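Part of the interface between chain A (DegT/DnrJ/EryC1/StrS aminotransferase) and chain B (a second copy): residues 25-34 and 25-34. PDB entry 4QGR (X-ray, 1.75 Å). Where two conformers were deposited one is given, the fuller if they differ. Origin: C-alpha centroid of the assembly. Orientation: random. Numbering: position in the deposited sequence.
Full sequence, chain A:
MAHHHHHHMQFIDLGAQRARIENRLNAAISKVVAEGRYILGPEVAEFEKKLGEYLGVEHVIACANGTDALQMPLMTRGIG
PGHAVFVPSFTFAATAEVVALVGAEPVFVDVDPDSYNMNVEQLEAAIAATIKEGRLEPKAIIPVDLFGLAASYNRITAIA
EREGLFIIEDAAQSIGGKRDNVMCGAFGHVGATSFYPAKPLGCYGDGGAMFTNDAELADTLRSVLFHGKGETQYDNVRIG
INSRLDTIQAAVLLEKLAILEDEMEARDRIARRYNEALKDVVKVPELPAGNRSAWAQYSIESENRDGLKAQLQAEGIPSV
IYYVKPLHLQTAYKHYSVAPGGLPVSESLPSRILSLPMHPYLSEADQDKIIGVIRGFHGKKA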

ATOM      1  N   LEU A  25       5.769  -3.225 -23.958  1.00 14.73           N
ATOM      2  CA  LEU A  25       5.932  -2.827 -22.544  1.00 15.33           C
ATOM      3  C   LEU A  25       6.752  -1.539 -22.465  1.00 15.18           C
ATOM      4  O   LEU A  25       6.390  -0.622 -21.707  1.00 15.11           O
ATOM      5  CB  LEU A  25       6.582  -3.942 -21.738  1.00 14.95           C
ATOM      6  CG  LEU A  25       5.645  -5.109 -21.446  1.00 15.58           C
ATOM      7  CD1 LEU A  25       6.412  -6.354 -21.028  1.00 16.10           C
ATOM      8  CD2 LEU A  25       4.657  -4.702 -20.363  1.00 15.67           C
ATOM      9  N   ASN A  26       7.854  -1.459 -23.236  1.00 15.49           N
ATOM     10  CA  ASN A  26       8.667  -0.239 -23.215  1.00 15.48           C
ATOM     11  C   ASN A  26       7.861   0.996 -23.580  1.00 15.90           C
ATOM     12  O   ASN A  26       7.981   2.034 -22.927  1.00 15.34           O
ATOM     13  CB  ASN A  26       9.918  -0.337 -24.075  1.00 15.93           C
ATOM     14  CG  ASN A  26      10.903  -1.334 -23.537  1.00 15.77           C
ATOM     15  OD1 ASN A  26      10.881  -1.673 -22.357  1.00 15.73           O
ATOM     16  ND2 ASN A  26      11.752  -1.826 -24.394  1.00 15.76           N
ATOM     17  N   ALA A  27       7.055   0.889 -24.632  1.00 16.47           N
ATOM     18  CA  ALA A  27       6.245   2.027 -25.082  1.00 16.77           C
ATOM     19  C   ALA A  27       5.211   2.427 -24.047  1.00 16.96           C
ATOM     20  O   ALA A  27       4.969   3.626 -23.837  1.00 17.76           O
ATOM     21  CB  ALA A  27       5.567   1.742 -26.399  1.00 17.24           C
ATOM     22  N   ALA A  28       4.596   1.432 -23.418  1.00 16.56           N
ATOM     23  CA  ALA A  28       3.516   1.705 -22.424  1.00 16.17           C
ATOM     24  C   ALA A  28       4.111   2.455 -21.240  1.00 15.61           C
ATOM     25  O   ALA A  28       3.536   3.423 -20.766  1.00 15.55           O
ATOM     26  CB  ALA A  28       2.851   0.404 -21.997  1.00 15.85           C
ATOM     27  N   ILE A  29       5.298   2.020 -20.810  1.00 15.34           N
ATOM     28  CA  ILE A  29       5.998   2.625 -19.696  1.00 15.04           C
ATOM     29  C   ILE A  29       6.470   4.022 -20.096  1.00 15.39           C
ATOM     30  O   ILE A  29       6.282   4.977 -19.359  1.00 15.35           O
ATOM     31  CB  ILE A  29       7.181   1.715 -19.240  1.00 14.27           C
ATOM     32  CG1 ILE A  29       6.637   0.465 -18.535  1.00 14.14           C
ATOM     33  CG2 ILE A  29       8.066   2.463 -18.282  1.00 14.30           C
ATOM     34  CD1 ILE A  29       7.696  -0.594 -18.319  1.00 14.20           C
ATOM     35  N   SER A  30       7.055   4.164 -21.283  1.00 15.75           N
ATOM     36  CA  SER A  30       7.542   5.460 -21.725  0.55 16.47           C
ATOM     37  C   SER A  30       6.426   6.488 -21.843  1.00 16.52           C
ATOM     38  O   SER A  30       6.636   7.668 -21.554  1.00 17.18           O
ATOM     39  CB  SER A  30       8.299   5.316 -23.040  0.55 17.27           C
ATOM     40  OG  SER A  30       9.461   4.572 -22.777  0.55 17.48           O
ATOM     41  N   LYS A  31       5.245   6.045 -22.270  1.00 16.43           N
ATOM     42  CA  LYS A  31       4.094   6.942 -22.415  1.00 17.09           C
ATOM     43  C   LYS A  31       3.704   7.506 -21.057  1.00 16.19           C
ATOM     44  O   LYS A  31       3.440   8.701 -20.926  1.00 16.13           O
ATOM     45  CB  LYS A  31       2.897   6.208 -23.029  1.00 18.01           C
ATOM     46  CG  LYS A  31       1.615   7.030 -23.146  1.00 19.58           C
ATOM     47  CD  LYS A  31       0.424   6.179 -23.634  1.00 20.47           C
ATOM     48  CE  LYS A  31      -0.903   6.966 -23.640  1.00 21.81           C
ATOM     49  NZ  LYS A  31      -1.494   7.274 -22.282  1.00 22.09           N
ATOM     50  N   VAL A  32       3.657   6.646 -20.032  1.00 15.55           N
ATOM     51  CA  VAL A  32       3.314   7.103 -18.694  1.00 15.65           C
ATOM     52  C   VAL A  32       4.371   8.075 -18.164  1.00 15.73           C
ATOM     53  O   VAL A  32       4.056   9.146 -17.598  1.00 15.68           O
ATOM     54  CB  VAL A  32       3.127   5.915 -17.724  1.00 15.38           C
ATOM     55  CG1 VAL A  32       3.085   6.368 -16.284  1.00 15.59           C
ATOM     56  CG2 VAL A  32       1.857   5.134 -18.081  1.00 15.49           C
ATOM     57  N   VAL A  33       5.628   7.684 -18.291  1.00 16.10           N
ATOM     58  CA  VAL A  33       6.734   8.531 -17.848  1.00 17.00           C
ATOM     59  C   VAL A  33       6.608   9.956 -18.446  1.00 17.59           C
ATOM     60  O   VAL A  33       6.693  10.963 -17.700  1.00 18.21           O
ATOM     61  CB  VAL A  33       8.099   7.894 -18.154  1.00 17.39           C
ATOM     62  CG1 VAL A  33       9.234   8.912 -17.955  1.00 18.18           C
ATOM     63  CG2 VAL A  33       8.309   6.669 -17.258  1.00 17.16           C
ATOM     64  N   ALA A  34       6.350  10.032 -19.749  1.00 17.92           N
ATOM     65  CA  ALA A  34       6.289  11.300 -20.479  1.00 19.27           C
ATOM     66  C   ALA A  34       5.077  12.151 -20.097  1.00 20.32           C
ATOM     67  O   ALA A  34       5.178  13.379 -20.011  1.00 20.09           O
ATOM     68  CB  ALA A  34       6.295  11.046 -21.982  1.00 19.72           C
TER
ATOM     69  N   LEU B  25      17.008   9.297 -15.786  1.00 21.87           N
ATOM     70  CA  LEU B  25      15.747   8.589 -15.429  1.00 21.48           C
ATOM     71  C   LEU B  25      15.477   7.428 -16.346  1.00 20.36           C
ATOM     72  O   LEU B  25      15.146   6.331 -15.883  1.00 20.17           O
ATOM     73  CB  LEU B  25      14.525   9.523 -15.448  1.00 21.62           C
ATOM     74  CG  LEU B  25      14.486  10.460 -14.255  1.00 22.15           C
ATOM     75  CD1 LEU B  25      13.440  11.532 -14.501  1.00 22.78           C
ATOM     76  CD2 LEU B  25      14.206   9.704 -12.957  1.00 21.92           C
ATOM     77  N   ASN B  26      15.594   7.663 -17.644  1.00 20.77           N
ATOM     78  CA  ASN B  26      15.330   6.614 -18.608  1.00 20.51           C
ATOM     79  C   ASN B  26      16.243   5.412 -18.444  1.00 19.89           C
ATOM     80  O   ASN B  26      15.793   4.277 -18.513  1.00 20.09           O
ATOM     81  CB  ASN B  26      15.464   7.151 -20.021  1.00 21.63           C
ATOM     82  CG  ASN B  26      14.290   8.020 -20.421  1.00 22.01           C
ATOM     83  OD1 ASN B  26      13.231   8.021 -19.777  1.00 22.10           O
ATOM     84  ND2 ASN B  26      14.460   8.738 -21.524  1.00 23.25           N
ATOM     85  N   ALA B  27      17.520   5.670 -18.232  1.00 20.02           N
ATOM     86  CA  ALA B  27      18.484   4.610 -18.029  1.00 20.61           C
ATOM     87  C   ALA B  27      18.182   3.836 -16.758  1.00 19.82           C
ATOM     88  O   ALA B  27      18.333   2.623 -16.733  1.00 20.91           O
ATOM     89  CB  ALA B  27      19.888   5.204 -17.944  1.00 21.31           C
ATOM     90  N   ALA B  28      17.810   4.547 -15.701  1.00 19.01           N
ATOM     91  CA  ALA B  28      17.512   3.934 -14.415  1.00 18.75           C
ATOM     92  C   ALA B  28      16.275   3.061 -14.497  1.00 17.78           C
ATOM     93  O   ALA B  28      16.260   1.937 -13.989  1.00 17.11           O
ATOM     94  CB  ALA B  28      17.350   4.996 -13.338  1.00 18.81           C
ATOM     95  N   ILE B  29      15.236   3.581 -15.123  1.00 17.13           N
ATOM     96  CA  ILE B  29      14.029   2.804 -15.329  1.00 16.71           C
ATOM     97  C   ILE B  29      14.295   1.579 -16.235  1.00 16.82           C
ATOM     98  O   ILE B  29      13.860   0.478 -15.920  1.00 16.55           O
ATOM     99  CB  ILE B  29      12.907   3.683 -15.885  1.00 16.65           C
ATOM    100  CG1 ILE B  29      12.472   4.688 -14.827  1.00 16.34           C
ATOM    101  CG2 ILE B  29      11.730   2.823 -16.332  1.00 16.84           C
ATOM    102  CD1 ILE B  29      11.709   5.879 -15.373  1.00 16.97           C
ATOM    103  N   SER B  30      14.998   1.761 -17.341  1.00 16.97           N
ATOM    104  CA  SER B  30      15.356   0.690 -18.260  0.50 17.66           C
ATOM    105  C   SER B  30      16.061  -0.457 -17.534  1.00 17.88           C
ATOM    106  O   SER B  30      15.803  -1.636 -17.769  1.00 16.97           O
ATOM    107  CB  SER B  30      16.289   1.231 -19.352  0.50 18.86           C
ATOM    108  OG  SER B  30      16.706   0.169 -20.161  0.50 19.57           O
ATOM    109  N   LYS B  31      16.976  -0.078 -16.655  1.00 17.74           N
ATOM    110  CA  LYS B  31      17.788  -1.052 -15.916  1.00 18.37           C
ATOM    111  C   LYS B  31      16.891  -1.968 -15.062  1.00 17.06           C
ATOM    112  O   LYS B  31      16.985  -3.207 -15.101  1.00 16.68           O
ATOM    113  CB  LYS B  31      18.800  -0.264 -15.077  1.00 20.09           C
ATOM    114  CG  LYS B  31      19.599  -1.045 -14.064  1.00 22.37           C
ATOM    115  CD  LYS B  31      20.858  -0.251 -13.732  1.00 25.42           C
ATOM    116  CE  LYS B  31      21.545  -0.810 -12.506  1.00 27.44           C
ATOM    117  NZ  LYS B  31      22.582  -1.779 -12.906  1.00 30.05           N
ATOM    118  N   VAL B  32      15.979  -1.345 -14.332  1.00 15.83           N
ATOM    119  CA  VAL B  32      15.024  -2.105 -13.519  1.00 14.97           C
ATOM    120  C   VAL B  32      14.152  -3.009 -14.379  1.00 14.70           C
ATOM    121  O   VAL B  32      13.988  -4.191 -14.087  1.00 14.28           O
ATOM    122  CB  VAL B  32      14.140  -1.191 -12.693  1.00 14.30           C
ATOM    123  CG1 VAL B  32      13.017  -1.971 -12.001  1.00 13.51           C
ATOM    124  CG2 VAL B  32      14.962  -0.461 -11.666  1.00 14.69           C
ATOM    125  N   VAL B  33      13.595  -2.464 -15.457  1.00 14.76           N
ATOM    126  CA  VAL B  33      12.728  -3.259 -16.317  1.00 15.10           C
ATOM    127  C   VAL B  33      13.416  -4.547 -16.783  1.00 15.20           C
ATOM    128  O   VAL B  33      12.829  -5.643 -16.701  1.00 14.79           O
ATOM    129  CB  VAL B  33      12.194  -2.423 -17.502  1.00 15.79           C
ATOM    130  CG1 VAL B  33      11.531  -3.303 -18.552  1.00 16.71           C
ATOM    131  CG2 VAL B  33      11.260  -1.367 -16.983  1.00 15.28           C
ATOM    132  N   ALA B  34      14.663  -4.431 -17.225  1.00 15.87           N
ATOM    133  CA  ALA B  34      15.394  -5.541 -17.788  1.00 16.85           C
ATOM    134  C   ALA B  34      15.833  -6.540 -16.715  1.00 17.04           C
ATOM    135  O   ALA B  34      15.936  -7.727 -17.014  1.00 17.04           O
ATOM    136  CB  ALA B  34      16.626  -5.041 -18.551  1.00 18.20           C
TER
HETATM  137  O   HOH W   1      10.958   7.219 -21.061  1.00 26.32           O

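Both stretches are helical throughout, and their axes come within 11.9 Å at an angle of 143° between N-to-C directions, closer to antiparallel than to parallel. The contact is small, 210 Å² summed over both sides. No direct hydrogen bond crosses it.

L25(A) is buried and its CA-to-CB bond points toward chain B, but the side chain comes no nearer than 5.9 Å, from its CB to CG1 of V33(B). N26(A) lies one turn from I29(A). Its CA-to-CB bond points sideways, yet with chi1 in m the amide end comes nearer, and OD1 of N26(A) lies 4.2 Å from CG1 of V33(B). An amide suits this partly exposed place, since it can border the apolar patch and still meet solvent. A27(A) and A28(A) are out of reach of the other helix.

I29(A) is the centre of the contact. Its chi1 m, chi2 t rotamer matches that of I29(B), and the two CG2 atoms meet at 4.2 Å. CD1 of I29(A) reaches 3.9 Å from CG2 of V33(B). A branched chain serves here because one methyl faces the partner isoleucine while another packs on the valine.

S30(A) makes no direct contact. Water 1 links the chains there, donating a hydrogen bond to OD1 of N26(B) at 2.7 Å and a weak one to OG of S30(A) at 3.5 Å. The small, polar serine suits this exposed edge.

K31(A) is exposed and V32(A) buried, but neither reaches chain B. The CA-to-CB bond of V33(A) points toward chain B, with chi1 in t. Its CG2 lies 4.0 Å from CD1 of I29(B), the counterpart of the earlier isoleucine-valine pair, and its CG1 lies 4.5 Å from OD1 of N26(B). Valine suits this buried place, as one methyl packs on the isoleucine and the other comes near the asparagine amide. I29(A), V33(A), I29(B) and V33(B) supply most of the buried area. A34(A) is exposed and out of reach.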